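Local coordinates for protein decapping nuclease RAI1 (Scheffersomyces stipitis, PDB 5BTO) that removes NAD caps from the 5' ends of RNAs as a metal-dependent decapping hydrolase, and binds and stimulates the exoribonuclease RAT1, at residues 73-78 and 211-216; 104-109 and 396-401; 15-20 and 337-342. All blocks are in the same frame, centred on the assembly; numbering follows the deposited sequence.

Contact 1: residues 73-78 and 211-216; sequences AKFKKI and VNNYEQ
With CG lodged between its own backbone N and carbonyl carbon (chi1 70°), Asn-213 swings its amide across to 73-78, while Tyr-214 sets its CG anti to the carbonyl carbon (chi1 -82°) and turns one face of its ring to Ile-78. The two chains run in nearly the same direction and form one parallel beta bridge, Lys-76 opposite Asn-212, between two loops of the PD-(D/E)XK nuclease fold. Lys-76 supplies both bridge bonds: its N donates to Val-211 O at 3.0 Å, in the carbonyl plane, and its O accepts from Asn-213 N at 3.2 Å, nearly along the C=O axis. Beyond this the amide of Asn-213 takes over the role of a backbone carbonyl: Ile-78 N meets a lone pair of Asn-213 OD1 at 2.7 Å, almost straight (175°).

Tyr-214 covers the far end. Ile-78 CB stands over the centre of its ring, 3.8 Å from the centroid, a CH-pi contact, and Lys-76 CG comes within 3.6 Å of Tyr-214 CE1 as the two side chains cross at about a right angle. At the other end Phe-75, CG anti to its backbone N, turns the CD1 edge to Val-211 O and CE1 to Val-211 CG1; Phe-180 and Tyr-183 of helix 169-188 meet the same ring. That helix also carries the metal ligand Glu-186, whose side chain lies about 7 Å from that of Val-211, so the bridge belongs to the surroundings of the active site. Lys-77 NZ forms a salt bridge with Glu-179 of the same helix. Asn-212 OD1 closes an Asx motif on Glu-215 N, and Asn-212 ND2 returns a bond to Glu-215 OE1. One water joins Tyr-214 OH, 2.8 Å from the water O, to Lys-77 O.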
loop_
_atom_site.group_PDB
_atom_site.type_symbol
_atom_site.label_atom_id
_atom_site.label_comp_id
_atom_site.label_asym_id
_atom_site.label_seq_id
_atom_site.Cartn_x
_atom_site.Cartn_y
_atom_site.Cartn_z
ATOM N N ALA A 73 -39.008 17.019 -22.533
ATOM C CA ALA A 73 -40.056 17.618 -21.714
ATOM C C ALA A 73 -40.850 16.595 -20.905
ATOM O O ALA A 73 -41.403 16.922 -19.853
ATOM C CB ALA A 73 -40.996 18.440 -22.590
ATOM N N LYS A 74 -40.908 15.361 -21.397
ATOM C CA LYS A 74 -41.751 14.344 -20.781
ATOM C C LYS A 74 -40.945 13.297 -20.020
ATOM O O LYS A 74 -41.499 12.295 -19.571
ATOM C CB LYS A 74 -42.601 13.644 -21.841
ATOM C CG LYS A 74 -43.309 14.570 -22.813
ATOM C CD LYS A 74 -43.916 13.760 -23.947
ATOM C CE LYS A 74 -42.924 12.710 -24.440
ATOM N NZ LYS A 74 -43.517 11.768 -25.431
ATOM N N PHE A 75 -39.642 13.524 -19.877
ATOM C CA PHE A 75 -38.784 12.566 -19.181
ATOM C C PHE A 75 -39.383 12.212 -17.827
ATOM O O PHE A 75 -39.598 13.085 -16.986
ATOM C CB PHE A 75 -37.370 13.123 -19.007
ATOM C CG PHE A 75 -36.395 12.148 -18.394
ATOM C CD1 PHE A 75 -36.444 10.797 -18.711
ATOM C CD2 PHE A 75 -35.411 12.587 -17.521
ATOM C CE1 PHE A 75 -35.543 9.908 -18.159
ATOM C CE2 PHE A 75 -34.505 11.700 -16.968
ATOM C CZ PHE A 75 -34.573 10.359 -17.287
ATOM N N LYS A 76 -39.670 10.930 -17.629
ATOM C CA LYS A 76 -40.185 10.456 -16.351
ATOM C C LYS A 76 -39.021 9.991 -15.486
ATOM O O LYS A 76 -38.554 8.857 -15.601
ATOM C CB LYS A 76 -41.200 9.333 -16.557
ATOM C CG LYS A 76 -41.816 8.805 -15.274
ATOM C CD LYS A 76 -43.225 8.293 -15.512
ATOM C CE LYS A 76 -43.260 7.227 -16.594
ATOM N NZ LYS A 76 -44.660 6.833 -16.925
ATOM N N LYS A 77 -38.552 10.891 -14.629
ATOM C CA LYS A 77 -37.330 10.683 -13.865
ATOM C C LYS A 77 -37.652 10.315 -12.424
ATOM O O LYS A 77 -38.317 11.063 -11.713
ATOM C CB LYS A 77 -36.466 11.949 -13.916
ATOM C CG LYS A 77 -35.154 11.876 -13.153
ATOM C CD LYS A 77 -34.413 13.206 -13.238
ATOM C CE LYS A 77 -33.216 13.253 -12.301
ATOM N NZ LYS A 77 -32.180 12.251 -12.663
ATOM N N ILE A 78 -37.181 9.151 -12.001
ATOM C CA ILE A 78 -37.410 8.681 -10.645
ATOM C C ILE A 78 -36.603 9.534 -9.665
ATOM O O ILE A 78 -35.442 9.851 -9.928
ATOM C CB ILE A 78 -37.024 7.191 -10.516
ATOM C CG1 ILE A 78 -37.541 6.596 -9.204
ATOM C CG2 ILE A 78 -35.516 7.005 -10.665
ATOM C CD1 ILE A 78 -37.327 5.100 -9.102
ATOM N N VAL A 211 -39.689 8.519 -22.570
ATOM C CA VAL A 211 -38.468 8.001 -21.954
ATOM C C VAL A 211 -38.553 8.072 -20.434
ATOM O O VAL A 211 -39.060 9.051 -19.877
ATOM C CB VAL A 211 -37.231 8.791 -22.421
ATOM C CG1 VAL A 211 -35.983 8.322 -21.684
ATOM C CG2 VAL A 211 -37.054 8.654 -23.919
ATOM N N ASN A 212 -38.051 7.033 -19.769
ATOM C CA ASN A 212 -38.085 6.959 -18.314
ATOM C C ASN A 212 -36.852 6.257 -17.752
ATOM O O ASN A 212 -36.155 5.527 -18.467
ATOM C CB ASN A 212 -39.348 6.232 -17.838
ATOM C CG ASN A 212 -39.225 4.718 -17.936
ATOM O OD1 ASN A 212 -38.682 4.068 -17.042
ATOM N ND2 ASN A 212 -39.737 4.150 -19.020
ATOM N N ASN A 213 -36.580 6.473 -16.471
ATOM C CA ASN A 213 -35.489 5.752 -15.822
ATOM C C ASN A 213 -35.972 4.896 -14.652
ATOM O O ASN A 213 -35.181 4.480 -13.804
ATOM C CB ASN A 213 -34.355 6.696 -15.401
ATOM C CG ASN A 213 -34.741 7.608 -14.253
ATOM O OD1 ASN A 213 -35.887 7.618 -13.804
ATOM N ND2 ASN A 213 -33.773 8.370 -13.760
ATOM N N TYR A 214 -37.276 4.634 -14.620
ATOM C CA TYR A 214 -37.849 3.703 -13.654
ATOM C C TYR A 214 -37.487 2.269 -14.008
ATOM O O TYR A 214 -37.108 1.478 -13.144
ATOM C CB TYR A 214 -39.370 3.834 -13.614
ATOM C CG TYR A 214 -39.861 4.962 -12.748
ATOM C CD1 TYR A 214 -39.820 6.275 -13.198
ATOM C CD2 TYR A 214 -40.367 4.718 -11.477
ATOM C CE1 TYR A 214 -40.270 7.316 -12.408
ATOM C CE2 TYR A 214 -40.820 5.755 -10.676
ATOM C CZ TYR A 214 -40.770 7.049 -11.148
ATOM O OH TYR A 214 -41.219 8.080 -10.359
ATOM N N GLU A 215 -37.608 1.940 -15.290
ATOM C CA GLU A 215 -37.420 0.567 -15.738
ATOM C C GLU A 215 -35.961 0.148 -15.680
ATOM O O GLU A 215 -35.093 0.807 -16.258
ATOM C CB GLU A 215 -37.974 0.380 -17.155
ATOM C CG GLU A 215 -39.485 0.479 -17.244
ATOM C CD GLU A 215 -39.983 0.416 -18.672
ATOM O OE1 GLU A 215 -39.524 1.230 -19.499
ATOM O OE2 GLU A 215 -40.829 -0.451 -18.968
ATOM N N GLN A 216 -35.705 -0.950 -14.972
ATOM C CA GLN A 216 -34.366 -1.512 -14.843
ATOM C C GLN A 216 -34.415 -3.024 -14.937
ATOM O O GLN A 216 -35.282 -3.660 -14.335
ATOM C CB GLN A 216 -33.745 -1.144 -13.495
ATOM C CG GLN A 216 -33.438 0.317 -13.300
ATOM C CD GLN A 216 -32.741 0.563 -11.979
ATOM O OE1 GLN A 216 -32.873 -0.226 -11.040
ATOM N NE2 GLN A 216 -31.990 1.653 -11.900
HETATM O O HOH W 1 -41.534 10.697 -11.177
#

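Contact 2: residues 104-109 and 396-401; sequences GEKVNV and QWRESI
Two flat groups of the C-terminal helix carry this contact. The indole of Trp-397 has Ile-401 CD1 on one face, 3.5 Å above the plane and offset toward the rim, and Gly-104 CA at its edge, 3.7 Å from Trp-397 CH2. The guanidinium of Arg-398 receives Lys-106 CB over the centre of one face, 3.5 Å from Arg-398 CZ, with the two side chains crossing at about a right angle. Its NE forms a salt bridge with Glu-98 and NH1 one with Asp-140, while NH1 also hydrogen-bonds the amide oxygen of Gln-142.

In the fold, this joins helix 392-400 to the loop between helix 87-101 and strand 111-114. Glu-98 of helix 87-101 ties the parts together, since it also accepts from Trp-397 NE1 and from Val-107 N. Lys-106 continues extended past CG to hydrogen-bond Asp-140 O; its NZ stays 5.6 Å from Arg-398 NH1, and the nearby carboxylates probably temper that like-charge pair. Ile-401 points toward the loop and straddles Gly-104 O, with Ile-401 CG2 and CD1 each 3.6 Å from that oxygen. Within the last turn, Ser-400 OG donates to a lone pair of Trp-397 O at 2.7 Å.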
loop_
_atom_site.group_PDB
_atom_site.type_symbol
_atom_site.label_atom_id
_atom_site.label_comp_id
_atom_site.label_asym_id
_atom_site.label_seq_id
_atom_site.Cartn_x
_atom_site.Cartn_y
_atom_site.Cartn_z
ATOM N N GLY A 104 -32.366 -25.081 -1.448
ATOM C CA GLY A 104 -32.580 -24.569 -0.108
ATOM C C GLY A 104 -31.302 -24.313 0.662
ATOM O O GLY A 104 -31.309 -24.287 1.891
ATOM N N GLU A 105 -30.200 -24.130 -0.058
ATOM C CA GLU A 105 -28.932 -23.788 0.577
ATOM C C GLU A 105 -28.508 -22.373 0.179
ATOM O O GLU A 105 -28.923 -21.852 -0.862
ATOM C CB GLU A 105 -27.837 -24.799 0.212
ATOM C CG GLU A 105 -28.191 -26.274 0.463
ATOM C CD GLU A 105 -28.118 -26.695 1.933
ATOM O OE1 GLU A 105 -27.615 -25.918 2.769
ATOM O OE2 GLU A 105 -28.573 -27.818 2.253
ATOM N N LYS A 106 -27.685 -21.751 1.014
ATOM C CA LYS A 106 -27.201 -20.404 0.723
ATOM C C LYS A 106 -26.281 -20.432 -0.489
ATOM O O LYS A 106 -25.590 -21.422 -0.725
ATOM C CB LYS A 106 -26.486 -19.804 1.937
ATOM C CG LYS A 106 -25.115 -20.404 2.236
ATOM C CD LYS A 106 -24.510 -19.823 3.518
ATOM C CE LYS A 106 -23.151 -20.440 3.811
ATOM N NZ LYS A 106 -22.613 -20.002 5.135
ATOM N N VAL A 107 -26.279 -19.344 -1.258
ATOM C CA VAL A 107 -25.418 -19.240 -2.427
ATOM C C VAL A 107 -23.958 -19.362 -1.994
ATOM O O VAL A 107 -23.559 -18.849 -0.937
ATOM C CB VAL A 107 -25.664 -17.911 -3.194
ATOM C CG1 VAL A 107 -25.341 -16.714 -2.303
ATOM C CG2 VAL A 107 -24.841 -17.851 -4.477
ATOM N N ASN A 108 -23.162 -20.037 -2.817
ATOM C CA ASN A 108 -21.786 -20.345 -2.463
ATOM C C ASN A 108 -20.815 -19.244 -2.869
ATOM O O ASN A 108 -20.051 -19.405 -3.814
ATOM C CB ASN A 108 -21.360 -21.667 -3.097
ATOM C CG ASN A 108 -19.964 -22.081 -2.691
ATOM O OD1 ASN A 108 -19.554 -21.894 -1.544
ATOM N ND2 ASN A 108 -19.216 -22.634 -3.639
ATOM N N VAL A 109 -20.861 -18.126 -2.146
ATOM C CA VAL A 109 -19.929 -17.015 -2.358
ATOM C C VAL A 109 -19.458 -16.434 -1.035
ATOM O O VAL A 109 -20.033 -16.718 0.024
ATOM C CB VAL A 109 -20.549 -15.873 -3.196
ATOM C CG1 VAL A 109 -20.991 -16.385 -4.567
ATOM C CG2 VAL A 109 -21.714 -15.222 -2.455
ATOM N N GLN A 396 -34.561 -14.617 8.483
ATOM C CA GLN A 396 -35.407 -15.742 8.872
ATOM C C GLN A 396 -35.158 -16.929 7.946
ATOM O O GLN A 396 -35.046 -18.074 8.394
ATOM C CB GLN A 396 -36.883 -15.341 8.860
ATOM C CG GLN A 396 -37.812 -16.376 9.457
ATOM C CD GLN A 396 -39.247 -15.907 9.467
ATOM O OE1 GLN A 396 -40.054 -16.327 8.639
ATOM N NE2 GLN A 396 -39.576 -15.029 10.406
ATOM N N TRP A 397 -35.053 -16.651 6.651
ATOM C CA TRP A 397 -34.745 -17.699 5.693
ATOM C C TRP A 397 -33.412 -18.364 6.011
ATOM O O TRP A 397 -33.338 -19.578 6.127
ATOM C CB TRP A 397 -34.763 -17.163 4.251
ATOM C CG TRP A 397 -34.011 -18.015 3.277
ATOM C CD1 TRP A 397 -32.900 -17.654 2.555
ATOM C CD2 TRP A 397 -34.301 -19.369 2.913
ATOM N NE1 TRP A 397 -32.485 -18.703 1.776
ATOM C CE2 TRP A 397 -33.327 -19.767 1.974
ATOM C CE3 TRP A 397 -35.290 -20.285 3.292
ATOM C CZ2 TRP A 397 -33.313 -21.035 1.405
ATOM C CZ3 TRP A 397 -35.272 -21.547 2.726
ATOM C CH2 TRP A 397 -34.295 -21.910 1.789
ATOM N N ARG A 398 -32.345 -17.573 6.140
ATOM C CA ARG A 398 -31.032 -18.161 6.368
ATOM C C ARG A 398 -30.967 -18.939 7.686
ATOM O O ARG A 398 -30.310 -19.970 7.771
ATOM C CB ARG A 398 -29.939 -17.088 6.300
ATOM C CG ARG A 398 -29.712 -16.573 4.888
ATOM C CD ARG A 398 -29.162 -17.672 3.995
ATOM N NE ARG A 398 -28.629 -17.127 2.750
ATOM C CZ ARG A 398 -27.437 -16.546 2.638
ATOM N NH1 ARG A 398 -26.651 -16.419 3.700
ATOM N NH2 ARG A 398 -27.040 -16.068 1.458
ATOM N N GLU A 399 -31.658 -18.440 8.700
ATOM C CA GLU A 399 -31.751 -19.145 9.983
ATOM C C GLU A 399 -32.387 -20.515 9.815
ATOM O O GLU A 399 -31.992 -21.481 10.467
ATOM C CB GLU A 399 -32.560 -18.322 10.982
ATOM C CG GLU A 399 -31.829 -17.103 11.545
ATOM C CD GLU A 399 -32.775 -16.147 12.247
ATOM O OE1 GLU A 399 -33.953 -16.509 12.435
ATOM O OE2 GLU A 399 -32.346 -15.031 12.605
ATOM N N SER A 400 -33.376 -20.595 8.941
ATOM C CA SER A 400 -34.176 -21.817 8.817
ATOM C C SER A 400 -33.412 -22.944 8.128
ATOM O O SER A 400 -33.786 -24.108 8.222
ATOM C CB SER A 400 -35.480 -21.536 8.066
ATOM O OG SER A 400 -35.260 -21.435 6.659
ATOM N N ILE A 401 -32.357 -22.588 7.407
ATOM C CA ILE A 401 -31.533 -23.569 6.714
ATOM C C ILE A 401 -30.745 -24.427 7.698
ATOM O O ILE A 401 -30.442 -25.591 7.420
ATOM C CB ILE A 401 -30.541 -22.876 5.767
ATOM C CG1 ILE A 401 -31.293 -22.016 4.749
ATOM C CG2 ILE A 401 -29.636 -23.906 5.082
ATOM C CD1 ILE A 401 -30.377 -21.299 3.744
HETATM O O HOH W 2 -30.757 -27.438 4.950
#

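Contact 3: residues 15-20 and 337-342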
loop_
_atom_site.group_PDB
_atom_site.type_symbol
_atom_site.label_atom_id
_atom_site.label_comp_id
_atom_site.label_asym_id
_atom_site.label_seq_id
_atom_site.Cartn_x
_atom_site.Cartn_y
_atom_site.Cartn_z
ATOM N N GLN A 15 -0.903 1.875 -2.951
ATOM C CA GLN A 15 0.078 1.187 -3.783
ATOM C C GLN A 15 -0.069 -0.336 -3.751
ATOM O O GLN A 15 0.673 -1.036 -4.422
ATOM C CB GLN A 15 1.508 1.573 -3.361
ATOM C CG GLN A 15 1.809 3.042 -3.518
ATOM C CD GLN A 15 3.282 3.364 -3.303
ATOM O OE1 GLN A 15 4.015 2.609 -2.653
ATOM N NE2 GLN A 15 3.723 4.486 -3.848
ATOM N N SER A 16 -1.014 -0.848 -2.967
ATOM C CA SER A 16 -1.115 -2.299 -2.784
ATOM C C SER A 16 -1.534 -2.960 -4.098
ATOM O O SER A 16 -2.418 -2.462 -4.786
ATOM C CB SER A 16 -2.101 -2.651 -1.670
ATOM O OG SER A 16 -1.882 -3.975 -1.222
ATOM N N ARG A 17 -0.897 -4.077 -4.442
ATOM C CA ARG A 17 -1.187 -4.758 -5.706
ATOM C C ARG A 17 -1.157 -6.265 -5.517
ATOM O O ARG A 17 -0.174 -6.812 -5.000
ATOM C CB ARG A 17 -0.158 -4.388 -6.788
ATOM C CG ARG A 17 -0.100 -2.917 -7.187
ATOM C CD ARG A 17 -1.324 -2.462 -7.969
ATOM N NE ARG A 17 -1.215 -1.063 -8.405
ATOM C CZ ARG A 17 -1.617 -0.021 -7.681
ATOM N NH1 ARG A 17 -2.150 -0.203 -6.468
ATOM N NH2 ARG A 17 -1.488 1.209 -8.165
ATOM N N ALA A 18 -2.226 -6.939 -5.937
ATOM C CA ALA A 18 -2.231 -8.393 -5.952
ATOM C C ALA A 18 -1.481 -8.908 -7.177
ATOM O O ALA A 18 -1.306 -8.188 -8.165
ATOM C CB ALA A 18 -3.663 -8.921 -5.938
ATOM N N LYS A 19 -1.023 -10.149 -7.109
ATOM C CA LYS A 19 -0.460 -10.788 -8.288
ATOM C C LYS A 19 -1.600 -11.000 -9.281
ATOM O O LYS A 19 -2.747 -11.200 -8.880
ATOM C CB LYS A 19 0.152 -12.132 -7.906
ATOM C CG LYS A 19 1.177 -12.656 -8.890
ATOM C CD LYS A 19 2.465 -11.853 -8.817
ATOM C CE LYS A 19 3.652 -12.695 -9.253
ATOM N NZ LYS A 19 3.825 -13.892 -8.378
ATOM N N THR A 20 -1.298 -10.937 -10.572
ATOM C CA THR A 20 -2.317 -11.209 -11.576
ATOM C C THR A 20 -2.729 -12.668 -11.462
ATOM O O THR A 20 -1.882 -13.550 -11.365
ATOM C CB THR A 20 -1.814 -10.904 -13.007
ATOM O OG1 THR A 20 -1.710 -9.485 -13.185
ATOM C CG2 THR A 20 -2.782 -11.451 -14.040
ATOM N N LEU A 337 -6.837 -3.759 -12.122
ATOM C CA LEU A 337 -7.292 -5.085 -11.695
ATOM C C LEU A 337 -6.456 -5.637 -10.534
ATOM O O LEU A 337 -6.990 -6.291 -9.633
ATOM C CB LEU A 337 -7.297 -6.068 -12.870
ATOM C CG LEU A 337 -8.023 -7.392 -12.630
ATOM C CD1 LEU A 337 -9.489 -7.137 -12.282
ATOM C CD2 LEU A 337 -7.908 -8.285 -13.867
ATOM N N LYS A 338 -5.151 -5.381 -10.556
ATOM C CA LYS A 338 -4.289 -5.791 -9.442
ATOM C C LYS A 338 -4.631 -5.033 -8.155
ATOM O O LYS A 338 -4.598 -5.610 -7.059
ATOM C CB LYS A 338 -2.809 -5.608 -9.802
ATOM C CG LYS A 338 -2.298 -6.551 -10.889
ATOM C CD LYS A 338 -0.882 -6.174 -11.292
ATOM C CE LYS A 338 -0.418 -6.939 -12.513
ATOM N NZ LYS A 338 0.912 -6.468 -13.001
ATOM N N TRP A 339 -4.940 -3.740 -8.269
ATOM C CA TRP A 339 -5.422 -2.984 -7.107
ATOM C C TRP A 339 -6.735 -3.580 -6.575
ATOM O O TRP A 339 -6.919 -3.789 -5.376
ATOM C CB TRP A 339 -5.605 -1.502 -7.466
ATOM C CG TRP A 339 -6.589 -0.774 -6.594
ATOM C CD1 TRP A 339 -7.862 -0.388 -6.930
ATOM C CD2 TRP A 339 -6.395 -0.362 -5.231
ATOM N NE1 TRP A 339 -8.460 0.253 -5.871
ATOM C CE2 TRP A 339 -7.582 0.286 -4.817
ATOM C CE3 TRP A 339 -5.326 -0.461 -4.331
ATOM C CZ2 TRP A 339 -7.741 0.820 -3.540
ATOM C CZ3 TRP A 339 -5.478 0.075 -3.058
ATOM C CH2 TRP A 339 -6.683 0.711 -2.674
ATOM N N TYR A 340 -7.666 -3.850 -7.477
ATOM C CA TYR A 340 -8.949 -4.374 -7.057
ATOM C C TYR A 340 -8.771 -5.715 -6.337
ATOM O O TYR A 340 -9.401 -5.971 -5.306
ATOM C CB TYR A 340 -9.836 -4.530 -8.300
ATOM C CG TYR A 340 -11.193 -5.123 -8.039
ATOM C CD1 TYR A 340 -12.123 -4.469 -7.236
ATOM C CD2 TYR A 340 -11.561 -6.323 -8.634
ATOM C CE1 TYR A 340 -13.389 -5.014 -7.011
ATOM C CE2 TYR A 340 -12.809 -6.871 -8.419
ATOM C CZ TYR A 340 -13.711 -6.215 -7.608
ATOM O OH TYR A 340 -14.959 -6.752 -7.404
ATOM N N GLY A 341 -7.894 -6.559 -6.868
ATOM C CA GLY A 341 -7.621 -7.841 -6.242
ATOM C C GLY A 341 -7.046 -7.640 -4.847
ATOM O O GLY A 341 -7.362 -8.386 -3.918
ATOM N N ALA A 342 -6.208 -6.623 -4.692
ATOM C CA ALA A 342 -5.616 -6.348 -3.378
ATOM C C ALA A 342 -6.682 -5.926 -2.368
ATOM O O ALA A 342 -6.659 -6.346 -1.200
ATOM C CB ALA A 342 -4.508 -5.255 -3.487
HETATM O O HOH W 3 0.278 -8.658 -14.894
#
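Arg-17 folds back over helix 333-350, bent at chi2 (-70°), so that one face of its guanidinium lies against Trp-339 CB, 3.8 Å from Arg-17 NH1. The guanidinium and indole planes stand 75° apart, so this is no parallel stack. Arg-17 NH1 is held by its own chain: it donates to Ser-16 O at 2.8 Å, from above the carbonyl plane, and to Leu-14 O. Ser-16 O in turn faces the edge of the indole near Trp-339 CE3.

The single backbone bond between the segments is Ala-18 N to Lys-338 O, 2.9 Å and nearly straight (172°). It too comes in above the carbonyl plane, and Lys-338 O is shared, since it also accepts the helical bond from Ala-342 N. Ala-18 CB then settles on the helix backbone, 3.6 Å from Ala-342 N and close to Gly-341. Lys-338, extended beyond CG, runs alongside Ala-18 O to Thr-20, where Lys-338 CE and Thr-20 OG1 are tightly packed at 2.9 Å and a water bonded to Thr-20 OG1 also takes a weak bond from Lys-338 NZ.

Tyr-340 points away from the loop, and it and Leu-337 pack on Ile-225 of strand 216-225. Ser-16 OG bonds Asp-49 of the second subunit. The contact is thus an extended N-terminal loop laid over a helix that backs the large mixed sheet, at the border between subunits.

Overall arrangement
Along the chain the six segments come in the order 15-20, 73-78, 104-109, 211-216, 337-342, 396-401. Contact 1 is nested inside the loop closed by contact 3, while contact 2 crosses both. Their centres lie 31 to 38 Å apart and none touches another; contacts 1 and 3 sit on opposite sides of the chain's centre. What they share is the ten-strand mixed sheet: 211-216 leads into strand 216-225, the loop 104-109 precedes strand 111-114, and the loop 15-20 connects strands 9-12 and 27-34. Contacts 2 and 3 thus tie terminal parts of the chain to the nuclease fold away from the annotated sites, whereas contact 1 has a metal-binding and a substrate-binding residue, Glu-186 and Glu-235, each about 7 Å from one of its side chains.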